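Local coordinates for uncharacterized protein (Listeria monocytogenes, PDB 3MAB), which is of unknown function but contains a TfoX C-terminal domain, a helical family of the helix-hairpin-helix clan, consistent with a possible nucleic-acid-related role, at residues Asp19-Ile25 with Ala39-Ile43. The protein carries 2 engineered substitutions. Sequence-based numbering, arbitrary orientation.
Sequences DLIKAGI and AFLRI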
loop_
_atom_site.group_PDB
_atom_site.type_symbol
_atom_site.label_atom_id
_atom_site.label_comp_id
_atom_site.label_asym_id
_atom_site.label_seq_id
_atom_site.Cartn_x
_atom_site.Cartn_y
_atom_site.Cartn_z
ATOM N N ASP B 19 -11.369 -2.614 -12.378
ATOM C CA ASP B 19 -10.868 -1.849 -13.564
ATOM C C ASP B 19 -9.537 -2.416 -14.074
ATOM O O ASP B 19 -9.342 -2.560 -15.280
ATOM C CB ASP B 19 -10.710 -0.352 -13.237
ATOM C CG ASP B 19 -12.066 0.339 -13.024
ATOM O OD1 ASP B 19 -13.125 -0.176 -13.476
ATOM O OD2 ASP B 19 -12.041 1.431 -12.399
ATOM N N LEU B 20 -8.668 -2.790 -13.128
ATOM C CA LEU B 20 -7.417 -3.392 -13.505
ATOM C C LEU B 20 -7.674 -4.717 -14.274
ATOM O O LEU B 20 -7.099 -4.949 -15.304
ATOM C CB LEU B 20 -6.541 -3.622 -12.303
ATOM C CG LEU B 20 -5.808 -2.397 -11.762
ATOM C CD1 LEU B 20 -5.271 -2.763 -10.378
ATOM C CD2 LEU B 20 -4.676 -1.924 -12.686
ATOM N N ILE B 21 -8.517 -5.580 -13.731
ATOM C CA ILE B 21 -8.796 -6.858 -14.359
ATOM C C ILE B 21 -9.377 -6.680 -15.733
ATOM O O ILE B 21 -8.978 -7.344 -16.674
ATOM C CB ILE B 21 -9.719 -7.668 -13.446
ATOM C CG1 ILE B 21 -8.992 -8.099 -12.183
ATOM C CG2 ILE B 21 -10.281 -8.878 -14.235
ATOM C CD1 ILE B 21 -9.918 -8.627 -11.079
ATOM N N LYS B 22 -10.303 -5.767 -15.845
ATOM C CA LYS B 22 -10.909 -5.482 -17.113
ATOM C C LYS B 22 -9.872 -5.048 -18.138
ATOM O O LYS B 22 -9.980 -5.383 -19.347
ATOM C CB LYS B 22 -11.989 -4.414 -16.986
ATOM C CG LYS B 22 -13.252 -4.867 -16.303
ATOM C CD LYS B 22 -14.278 -3.751 -16.383
ATOM C CE LYS B 22 -14.908 -3.430 -15.074
ATOM N NZ LYS B 22 -16.119 -4.268 -14.870
ATOM N N ALA B 23 -8.855 -4.352 -17.667
ATOM C CA ALA B 23 -7.717 -3.969 -18.514
ATOM C C ALA B 23 -6.651 -5.034 -18.674
ATOM O O ALA B 23 -5.660 -4.765 -19.354
ATOM C CB ALA B 23 -7.089 -2.697 -18.014
ATOM N N GLY B 24 -6.861 -6.241 -18.158
ATOM C CA GLY B 24 -5.931 -7.356 -18.379
ATOM C C GLY B 24 -4.819 -7.478 -17.378
ATOM O O GLY B 24 -3.856 -8.249 -17.592
ATOM N N ILE B 25 -4.953 -6.762 -16.263
ATOM C CA ILE B 25 -3.975 -6.796 -15.162
ATOM C C ILE B 25 -4.666 -7.472 -14.007
ATOM O O ILE B 25 -5.507 -6.875 -13.360
ATOM C CB ILE B 25 -3.498 -5.386 -14.817
ATOM C CG1 ILE B 25 -2.783 -4.766 -16.035
ATOM C CG2 ILE B 25 -2.620 -5.443 -13.548
ATOM C CD1 ILE B 25 -2.657 -3.271 -15.850
ATOM N N ALA B 39 -0.289 0.701 -16.210
ATOM C CA ALA B 39 -1.578 0.224 -15.691
ATOM C C ALA B 39 -2.618 1.352 -15.758
ATOM O O ALA B 39 -3.756 1.157 -16.186
ATOM C CB ALA B 39 -1.406 -0.305 -14.300
ATOM N N PHE B 40 -2.205 2.545 -15.372
ATOM C CA PHE B 40 -3.079 3.710 -15.436
ATOM C C PHE B 40 -3.531 3.955 -16.865
ATOM O O PHE B 40 -4.708 4.174 -17.082
ATOM C CB PHE B 40 -2.424 4.973 -14.874
ATOM C CG PHE B 40 -3.299 6.155 -14.914
ATOM C CD1 PHE B 40 -4.156 6.391 -13.874
ATOM C CD2 PHE B 40 -3.315 7.040 -15.979
ATOM C CE1 PHE B 40 -5.024 7.433 -13.891
ATOM C CE2 PHE B 40 -4.206 8.117 -15.964
ATOM C CZ PHE B 40 -5.041 8.298 -14.908
ATOM N N LEU B 41 -2.621 3.913 -17.844
ATOM C CA LEU B 41 -2.981 4.186 -19.232
ATOM C C LEU B 41 -4.054 3.182 -19.697
ATOM O O LEU B 41 -4.971 3.498 -20.469
ATOM C CB LEU B 41 -1.764 4.132 -20.151
ATOM C CG LEU B 41 -0.879 5.352 -20.128
ATOM C CD1 LEU B 41 0.320 5.089 -20.961
ATOM C CD2 LEU B 41 -1.598 6.639 -20.573
ATOM N N ARG B 42 -3.857 1.934 -19.296
ATOM C CA ARG B 42 -4.786 0.878 -19.703
ATOM C C ARG B 42 -6.210 1.126 -19.155
ATOM O O ARG B 42 -7.162 0.861 -19.856
ATOM C CB ARG B 42 -4.222 -0.506 -19.344
ATOM C CG ARG B 42 -3.111 -0.803 -20.279
ATOM C CD ARG B 42 -2.143 -1.898 -19.994
ATOM N NE ARG B 42 -2.786 -3.180 -20.022
ATOM C CZ ARG B 42 -2.169 -4.360 -19.909
ATOM N NH1 ARG B 42 -0.861 -4.465 -19.868
ATOM N NH2 ARG B 42 -2.899 -5.468 -19.847
ATOM N N ILE B 43 -6.315 1.562 -17.914
ATOM C CA ILE B 43 -7.608 1.847 -17.337
ATOM C C ILE B 43 -8.192 3.136 -17.886
ATOM O O ILE B 43 -9.389 3.214 -18.101
ATOM C CB ILE B 43 -7.639 1.770 -15.786
ATOM C CG1 ILE B 43 -6.734 2.736 -15.058
ATOM C CG2 ILE B 43 -7.221 0.359 -15.349
ATOM C CD1 ILE B 43 -6.976 2.727 -13.442
HETATM O O HOH W 1 -5.359 -3.101 -21.722
HETATM O O HOH W 2 -2.506 -8.395 -19.663
#
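Ala23 and Arg42 bring the backbones of residues 19-25 and 39-43 closest, with their CA atoms 5.8 Å apart, where the C-terminal end of helix 14-22 meets helix 28-46. A Schellman motif closes the first helix: Ile25 N hydrogen-bonds to Leu20 O and Gly24 N to Ile21 O, and Gly24, at positive phi (89°), is the C' residue. The helix ends at the point of closest approach, leaving Ala23 O facing Arg42, and Ile25 then directs its side chain at helix 28-46. The stronger direct bond runs from Arg42 NH2 to Ala23 O at 2.9 Å; its N-H...O angle is 155°, and the donor lies in the carbonyl plane on a lone pair. Arg42 NE adds a weak bond to the same oxygen, while one water links Ala23 O with NE and another links Gly24 O with NH2. The bend at chi3 (66°) lays the guanidinium across Ile25, whose CG1 sits above the centre of one face, 3.8 Å from its plane. Beyond CG1, Ile25 CD1 packs on Ala39 CB at 3.6 Å, and Leu20 CD2 reaches that methyl from 4.0 Å. Ile43 CG2 lies 4.1 Å from Ala23 CB and also packs against the Asp19 backbone. Leu58 of helix 52-63 touches Leu20, extending this apolar packing into the neighbouring helix. On the other arm of the guanidinium, NH1 forms a salt bridge with Glu38, which probably steadies the group's orientation. The contact therefore joins two consecutive helices through an apolar seam, with the C-cap carbonyl of Ala23, which accepts from arginine and water, at its polar margin.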